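Local coordinates for YopX protein domain-containing protein (Enterococcus faecalis, PDB 2OX7) that is of unknown function but belongs to the YopX family of proteins and adopts a mainly beta fold, at residues K74-G78 with D129-V133; F82-V88 with S100-I104; L18-T22 with I34-F38. The contacts are given in a common frame with arbitrary orientation. Numbering follows the deposited sequence.

Interaction 1. Residues K74-G78 with D129-V133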
loop_
_atom_site.group_PDB
_atom_site.type_symbol
_atom_site.label_atom_id
_atom_site.label_comp_id
_atom_site.label_asym_id
_atom_site.label_seq_id
_atom_site.Cartn_x
_atom_site.Cartn_y
_atom_site.Cartn_z
ATOM N N LYS A 74 7.956 5.632 14.854
ATOM C CA LYS A 74 8.819 5.229 15.979
ATOM C C LYS A 74 8.915 3.707 16.083
ATOM O O LYS A 74 7.929 2.986 15.835
ATOM C CB LYS A 74 8.270 5.808 17.288
ATOM C CG LYS A 74 8.417 7.352 17.365
ATOM C CD LYS A 74 7.596 7.813 18.581
ATOM C CE LYS A 74 7.817 9.259 18.978
ATOM N NZ LYS A 74 7.713 10.132 17.824
ATOM N N ASP A 75 10.059 3.207 16.542
ATOM C CA ASP A 75 10.120 1.782 16.885
ATOM C C ASP A 75 9.556 1.491 18.285
ATOM O O ASP A 75 9.072 2.409 18.994
ATOM C CB ASP A 75 11.538 1.183 16.695
ATOM C CG ASP A 75 12.510 1.511 17.839
ATOM O OD1 ASP A 75 12.100 2.194 18.798
ATOM O OD2 ASP A 75 13.716 1.080 17.735
ATOM N N LYS A 76 9.645 0.224 18.683
ATOM C CA LYS A 76 9.144 -0.245 19.973
ATOM C C LYS A 76 9.755 0.503 21.172
ATOM O O LYS A 76 9.124 0.584 22.239
ATOM C CB LYS A 76 9.460 -1.733 20.079
ATOM C CG LYS A 76 8.721 -2.480 21.121
ATOM C CD LYS A 76 9.340 -3.890 21.153
ATOM C CE LYS A 76 8.809 -4.673 22.334
ATOM N NZ LYS A 76 9.222 -6.087 22.287
ATOM N N ASN A 77 10.969 1.031 21.005
ATOM C CA ASN A 77 11.616 1.835 22.052
ATOM C C ASN A 77 11.373 3.344 21.912
ATOM O O ASN A 77 12.046 4.138 22.595
ATOM C CB ASN A 77 13.117 1.593 22.055
ATOM C CG ASN A 77 13.538 0.366 22.847
ATOM O OD1 ASN A 77 12.829 -0.115 23.745
ATOM N ND2 ASN A 77 14.768 -0.093 22.568
ATOM N N GLY A 78 10.462 3.763 21.031
ATOM C CA GLY A 78 10.247 5.195 20.803
ATOM C C GLY A 78 11.306 5.923 20.020
ATOM O O GLY A 78 11.274 7.152 19.951
ATOM N N ASP A 129 5.183 -8.661 18.921
ATOM C CA ASP A 129 6.506 -8.409 19.553
ATOM C C ASP A 129 7.140 -7.070 19.115
ATOM O O ASP A 129 8.054 -6.566 19.773
ATOM C CB ASP A 129 7.507 -9.568 19.338
ATOM C CG ASP A 129 7.045 -10.864 19.973
ATOM O OD1 ASP A 129 6.364 -10.823 21.016
ATOM O OD2 ASP A 129 7.382 -11.916 19.408
ATOM N N GLY A 130 6.638 -6.490 18.026
ATOM C CA GLY A 130 7.122 -5.163 17.634
ATOM C C GLY A 130 8.504 -5.244 16.987
ATOM O O GLY A 130 9.128 -6.314 16.974
ATOM N N TYR A 131 8.953 -4.120 16.428
ATOM C CA TYR A 131 10.248 -4.026 15.692
ATOM C C TYR A 131 11.146 -3.026 16.401
ATOM O O TYR A 131 10.673 -2.002 16.962
ATOM C CB TYR A 131 10.084 -3.560 14.206
ATOM C CG TYR A 131 9.512 -4.639 13.360
ATOM C CD1 TYR A 131 10.353 -5.444 12.588
ATOM C CD2 TYR A 131 8.147 -4.946 13.410
ATOM C CE1 TYR A 131 9.842 -6.486 11.835
ATOM C CE2 TYR A 131 7.618 -6.004 12.640
ATOM C CZ TYR A 131 8.478 -6.770 11.872
ATOM O OH TYR A 131 8.022 -7.857 11.139
ATOM N N LEU A 132 12.440 -3.263 16.277
ATOM C CA LEU A 132 13.441 -2.384 16.871
ATOM C C LEU A 132 14.493 -2.005 15.840
ATOM O O LEU A 132 14.882 -2.840 15.055
ATOM C CB LEU A 132 14.105 -3.118 18.024
ATOM C CG LEU A 132 13.317 -3.254 19.341
ATOM C CD1 LEU A 132 14.119 -4.107 20.341
ATOM C CD2 LEU A 132 13.072 -1.858 19.929
ATOM N N VAL A 133 14.947 -0.757 15.874
ATOM C CA VAL A 133 16.065 -0.317 15.024
ATOM C C VAL A 133 17.357 -0.889 15.651
ATOM O O VAL A 133 17.676 -0.579 16.803
ATOM C CB VAL A 133 16.221 1.177 15.043
ATOM C CG1 VAL A 133 17.460 1.600 14.191
ATOM C CG2 VAL A 133 14.973 1.852 14.428
#
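Lys74 ends the short strand 73-74 and turns its side chain away from residues 129-133. Its carbonyl is held by Gln122. Asp75 begins the contact. Its CA lies 5.3 Å from the CA of Leu132, and its CB points at the strand. Asp75 OD2 accepts a nearly straight hydrogen bond from Val133 N at 2.9 Å. Asp75 OD1 turns back to its own loop. It takes a weak hydrogen bond from Asn77 N at 2.7 Å and another from the amide of Val79. One carboxylate thus ties the turn together and fixes it to the strand.

Lys76 adds a backbone bond, from Lys76 N to Tyr131 O at 3.0 Å. Its extended side chain passes Leu132, with Lys76 CB 3.6 Å from Leu132 CD2. Lys76 NZ then donates to Asp129 O at 2.8 Å and forms a salt bridge with Asp90. Asn77 rests its ND2 3.6 Å from Leu132 CD2, a packing contact. Gly78 closes the turn through Gly78 N to Asp75 O at 2.8 Å, with a positive phi that suits glycine.

Leu132 is also backbone hydrogen-bonded to Val88, which makes strand 131-136 a neighbour of strand 85-89 in an antiparallel sheet. The arrangement is a type I beta turn, Asp75 to Gly78, docked on a strand that is outermost within this chain, through the Asp75 carboxylate and the backbone and side-chain nitrogens of Lys76.

Interaction 2. Residues F82-V88 with S100-I104; sequences FEGDILV and SMHEI
Leu87 and Ile104 form the apolar centre, with Leu87 CD1 3.6 Å from Ile104 CG1. Leu87 is m,p and Ile104 m,m; Trp113 packs on both. On the opposite sheet face, Ile86 CG2 meets Met101 CB at 3.7 Å. Met101 is selenomethionine, and its side chain reaches Ile134.

Strands 85-88 and 101-104 run antiparallel, at 147° and 4.5 Å at closest approach. Leu87 and His102 are a hydrogen-bonded pair: Leu87 N to His102 O is 2.8 Å, His102 N to Leu87 O 2.9 Å. Ile86 and Glu103 are a non-hydrogen-bonded pair, CA to CA 4.4 Å. Ile104 N then donates to Asp85 O at 2.8 Å.

At the polar edge, Phe82-Asp85 makes a type II turn with Gly84 at phi 86°. Gly84 N donates to Ile104 O at 2.9 Å, and Phe82 N to Asp85 OD2 at 2.8 Å. Asp85 also bridges to Arg8. This is an antiparallel beta hairpin forming the two inner strands of a four-stranded sheet.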
loop_
_atom_site.group_PDB
_atom_site.type_symbol
_atom_site.label_atom_id
_atom_site.label_comp_id
_atom_site.label_asym_id
_atom_site.label_seq_id
_atom_site.Cartn_x
_atom_site.Cartn_y
_atom_site.Cartn_z
ATOM N N PHE A 82 14.500 6.201 10.549
ATOM C CA PHE A 82 14.928 6.947 9.359
ATOM C C PHE A 82 15.129 6.018 8.160
ATOM O O PHE A 82 15.429 4.807 8.310
ATOM C CB PHE A 82 16.325 7.572 9.627
ATOM C CG PHE A 82 16.286 8.791 10.479
ATOM C CD1 PHE A 82 16.496 10.041 9.908
ATOM C CD2 PHE A 82 16.056 8.689 11.841
ATOM C CE1 PHE A 82 16.485 11.204 10.709
ATOM C CE2 PHE A 82 16.018 9.856 12.673
ATOM C CZ PHE A 82 16.219 11.117 12.097
ATOM N N GLU A 83 15.116 6.611 6.975
ATOM C CA GLU A 83 15.609 5.868 5.815
ATOM C C GLU A 83 17.010 5.332 6.156
ATOM O O GLU A 83 17.826 6.034 6.807
ATOM C CB GLU A 83 15.798 6.780 4.601
ATOM C CG GLU A 83 14.632 7.578 4.104
ATOM C CD GLU A 83 15.085 8.468 2.921
ATOM O OE1 GLU A 83 15.499 9.660 3.117
ATOM O OE2 GLU A 83 15.073 7.929 1.796
ATOM N N GLY A 84 17.317 4.143 5.644
ATOM C CA GLY A 84 18.637 3.510 5.884
ATOM C C GLY A 84 18.718 2.698 7.169
ATOM O O GLY A 84 19.639 1.876 7.334
ATOM N N ASP A 85 17.761 2.894 8.090
ATOM C CA ASP A 85 17.728 2.055 9.279
ATOM C C ASP A 85 17.469 0.606 8.958
ATOM O O ASP A 85 16.826 0.270 7.956
ATOM C CB ASP A 85 16.672 2.539 10.295
ATOM C CG ASP A 85 17.166 3.731 11.148
ATOM O OD1 ASP A 85 18.406 3.973 11.259
ATOM O OD2 ASP A 85 16.324 4.411 11.768
ATOM N N ILE A 86 17.909 -0.262 9.865
ATOM C CA ILE A 86 17.643 -1.713 9.778
ATOM C C ILE A 86 16.842 -2.155 10.990
ATOM O O ILE A 86 17.235 -1.866 12.160
ATOM C CB ILE A 86 19.010 -2.513 9.682
ATOM C CG1 ILE A 86 19.758 -2.120 8.396
ATOM C CG2 ILE A 86 18.738 -4.040 9.866
ATOM C CD1 ILE A 86 21.301 -2.479 8.407
ATOM N N LEU A 87 15.675 -2.772 10.740
ATOM C CA LEU A 87 14.772 -3.163 11.844
ATOM C C LEU A 87 14.738 -4.669 11.987
ATOM O O LEU A 87 14.860 -5.394 10.984
ATOM C CB LEU A 87 13.351 -2.678 11.575
ATOM C CG LEU A 87 13.058 -1.212 11.923
ATOM C CD1 LEU A 87 13.916 -0.198 11.188
ATOM C CD2 LEU A 87 11.598 -1.035 11.547
ATOM N N VAL A 88 14.557 -5.134 13.213
ATOM C CA VAL A 88 14.330 -6.552 13.461
ATOM C C VAL A 88 13.078 -6.748 14.274
ATOM O O VAL A 88 12.750 -5.901 15.109
ATOM C CB VAL A 88 15.504 -7.218 14.214
ATOM C CG1 VAL A 88 16.682 -7.310 13.284
ATOM C CG2 VAL A 88 15.798 -6.493 15.525
ATOM N N SER A 100 15.297 -11.984 11.546
ATOM C CA SER A 100 15.374 -11.459 10.171
ATOM C C SER A 100 15.369 -9.937 10.194
ATOM O O SER A 100 14.696 -9.328 11.015
ATOM C CB SER A 100 14.202 -11.939 9.330
ATOM O OG SER A 100 13.003 -11.533 9.973
HETATM N N MSE A 101 16.110 -9.344 9.275
HETATM C CA MSE A 101 16.366 -7.901 9.314
HETATM C C MSE A 101 15.823 -7.275 8.062
HETATM O O MSE A 101 15.835 -7.902 7.001
HETATM C CB MSE A 101 17.863 -7.651 9.413
HETATM C CG MSE A 101 18.393 -8.064 10.739
HETATM SE SE MSE A 101 20.302 -7.969 10.826
HETATM C CE MSE A 101 20.409 -8.770 12.562
ATOM N N HIS A 102 15.352 -6.034 8.161
ATOM C CA HIS A 102 14.826 -5.377 6.993
ATOM C C HIS A 102 15.223 -3.916 7.008
ATOM O O HIS A 102 15.074 -3.242 8.008
ATOM C CB HIS A 102 13.299 -5.480 6.986
ATOM C CG HIS A 102 12.816 -6.869 7.263
ATOM N ND1 HIS A 102 12.649 -7.800 6.274
ATOM C CD2 HIS A 102 12.530 -7.493 8.426
ATOM C CE1 HIS A 102 12.259 -8.943 6.806
ATOM N NE2 HIS A 102 12.167 -8.781 8.111
ATOM N N GLU A 103 15.743 -3.465 5.890
ATOM C CA GLU A 103 16.178 -2.095 5.668
ATOM C C GLU A 103 14.992 -1.178 5.319
ATOM O O GLU A 103 14.077 -1.567 4.562
ATOM C CB GLU A 103 17.105 -2.130 4.452
ATOM C CG GLU A 103 17.684 -0.829 4.035
ATOM C CD GLU A 103 18.579 -0.976 2.783
ATOM O OE1 GLU A 103 18.838 0.056 2.171
ATOM O OE2 GLU A 103 18.970 -2.120 2.403
ATOM N N ILE A 104 15.012 0.041 5.825
ATOM C CA ILE A 104 14.001 1.030 5.466
ATOM C C ILE A 104 14.432 1.788 4.235
ATOM O O ILE A 104 15.576 2.327 4.150
ATOM C CB ILE A 104 13.733 1.990 6.642
ATOM C CG1 ILE A 104 13.349 1.184 7.896
ATOM C CG2 ILE A 104 12.657 3.032 6.288
ATOM C CD1 ILE A 104 12.123 0.240 7.711
#

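Interaction 3. Residues L18-T22 with I34-F38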
loop_
_atom_site.group_PDB
_atom_site.type_symbol
_atom_site.label_atom_id
_atom_site.label_comp_id
_atom_site.label_asym_id
_atom_site.label_seq_id
_atom_site.Cartn_x
_atom_site.Cartn_y
_atom_site.Cartn_z
ATOM N N LEU A 18 25.965 12.317 11.160
ATOM C CA LEU A 18 25.641 13.623 11.699
ATOM C C LEU A 18 24.161 13.705 11.920
ATOM O O LEU A 18 23.396 13.460 10.977
ATOM C CB LEU A 18 26.032 14.686 10.685
ATOM C CG LEU A 18 27.492 14.631 10.226
ATOM C CD1 LEU A 18 27.706 15.714 9.183
ATOM C CD2 LEU A 18 28.447 14.804 11.396
ATOM N N GLU A 19 23.746 14.088 13.131
ATOM C CA GLU A 19 22.319 14.190 13.420
ATOM C C GLU A 19 21.771 15.577 13.172
ATOM O O GLU A 19 22.498 16.575 13.249
ATOM C CB GLU A 19 22.009 13.753 14.854
ATOM C CG GLU A 19 22.471 12.352 15.173
ATOM C CD GLU A 19 21.733 11.278 14.369
ATOM O OE1 GLU A 19 20.578 11.510 13.932
ATOM O OE2 GLU A 19 22.319 10.191 14.182
ATOM N N ASN A 20 20.475 15.628 12.878
ATOM C CA ASN A 20 19.720 16.856 12.846
ATOM C C ASN A 20 20.358 17.938 11.995
ATOM O O ASN A 20 20.544 19.080 12.453
ATOM C CB ASN A 20 19.434 17.353 14.262
ATOM C CG ASN A 20 17.984 17.719 14.457
ATOM O OD1 ASN A 20 17.498 17.781 15.593
ATOM N ND2 ASN A 20 17.278 17.989 13.357
ATOM N N VAL A 21 20.652 17.575 10.749
ATOM C CA VAL A 21 21.262 18.479 9.746
ATOM C C VAL A 21 20.204 19.148 8.866
ATOM O O VAL A 21 19.075 18.646 8.749
ATOM C CB VAL A 21 22.281 17.744 8.816
ATOM C CG1 VAL A 21 23.346 16.978 9.618
ATOM C CG2 VAL A 21 21.594 16.800 7.793
ATOM N N THR A 22 20.573 20.267 8.232
ATOM C CA THR A 22 19.700 20.900 7.244
ATOM C C THR A 22 20.365 20.833 5.884
ATOM O O THR A 22 21.372 21.497 5.653
ATOM C CB THR A 22 19.400 22.370 7.610
ATOM O OG1 THR A 22 18.848 22.421 8.931
ATOM C CG2 THR A 22 18.398 22.984 6.637
ATOM N N ILE A 34 25.525 21.719 3.337
ATOM C CA ILE A 34 24.901 21.174 4.519
ATOM C C ILE A 34 25.178 22.071 5.717
ATOM O O ILE A 34 26.324 22.475 5.961
ATOM C CB ILE A 34 25.326 19.689 4.745
ATOM C CG1 ILE A 34 24.491 19.034 5.843
ATOM C CG2 ILE A 34 26.838 19.548 4.990
ATOM C CD1 ILE A 34 24.622 17.508 5.836
ATOM N N ILE A 35 24.114 22.416 6.423
ATOM C CA ILE A 35 24.227 23.085 7.714
ATOM C C ILE A 35 24.076 22.051 8.823
ATOM O O ILE A 35 23.030 21.387 8.926
ATOM C CB ILE A 35 23.143 24.170 7.869
ATOM C CG1 ILE A 35 23.324 25.250 6.785
ATOM C CG2 ILE A 35 23.188 24.759 9.277
ATOM C CD1 ILE A 35 22.254 26.335 6.760
ATOM N N THR A 36 25.111 21.909 9.647
ATOM C CA THR A 36 25.057 20.979 10.765
ATOM C C THR A 36 24.630 21.641 12.080
ATOM O O THR A 36 24.035 20.974 12.938
ATOM C CB THR A 36 26.374 20.184 10.929
ATOM O OG1 THR A 36 27.488 21.086 10.895
ATOM C CG2 THR A 36 26.538 19.196 9.797
ATOM N N ASP A 37 24.918 22.939 12.230
ATOM C CA ASP A 37 24.472 23.751 13.385
ATOM C C ASP A 37 24.143 25.166 12.941
ATOM O O ASP A 37 24.833 25.732 12.096
ATOM C CB ASP A 37 25.553 23.872 14.488
ATOM C CG ASP A 37 25.992 22.542 15.022
ATOM O OD1 ASP A 37 25.527 22.159 16.123
ATOM O OD2 ASP A 37 26.790 21.869 14.330
ATOM N N PHE A 38 23.114 25.742 13.537
ATOM C CA PHE A 38 22.807 27.152 13.349
ATOM C C PHE A 38 22.095 27.694 14.581
ATOM O O PHE A 38 21.490 26.946 15.357
ATOM C CB PHE A 38 21.916 27.364 12.110
ATOM C CG PHE A 38 20.492 26.980 12.339
ATOM C CD1 PHE A 38 19.590 27.902 12.851
ATOM C CD2 PHE A 38 20.062 25.679 12.094
ATOM C CE1 PHE A 38 18.267 27.557 13.087
ATOM C CE2 PHE A 38 18.733 25.317 12.342
ATOM C CZ PHE A 38 17.836 26.254 12.835
HETATM O O HOH W 1 22.161 20.032 14.520
HETATM O O HOH W 2 20.515 22.647 10.857
#
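The chain turns a corner at Asn20, whose phi and psi are both near +50°. Strand 16-19 before it and strand 21-25 after it lie in different sheets. Beyond the corner, Thr22 and Ile35 form an antiparallel hydrogen-bonded pair, CA to CA 5.0 Å. Thr22 N donates to Ile35 O at 2.8 Å, and Ile35 N to Thr22 O at 3.0 Å. Closer to the corner, a water bridges the two segments instead, donating to Asn20 O at 2.8 Å and Thr36 O at 2.6 Å.

Val21 CG2 packs on Ile34 CD1 at 3.7 Å, and Ile67 touches both side chains. Leu18 reaches across, with Leu18 CD1 3.7 Å from Thr36 CG2. Thr22 and Ile35 share the other face, against Leu24 and Ile49 of the second subunit. A second water is hydrogen-bonded to Thr22 OG1 at 2.6 Å and weakly to Ile35 O at 3.4 Å.

The chemistry implies a hairpin joined by backbone bonds, with apolar side chains toward the neighbouring sheet and a mixed face in the subunit interface.

Overall arrangement
Along the chain, interaction 3 comes first and closes before the other two open. Interaction 2 follows, between the two segments of interaction 1. Interactions 1 and 2 have centres 11 Å apart and share the four-stranded sheet, where strands 131-136 and 85-89 are neighbours. They touch through a probable hydrogen bond from Leu132 N to Val88 O at 2.9 Å. Interaction 3 lies on the opposite side of the chain's centre, about 25 Å from interaction 1 and 23 Å from interaction 2, centre to centre. There the chain passes from the sheet of strands 16-19, 7-11 and 65-71 to that of strands 21-25, 31-41 and 46-56, and the hairpin packs against the second subunit.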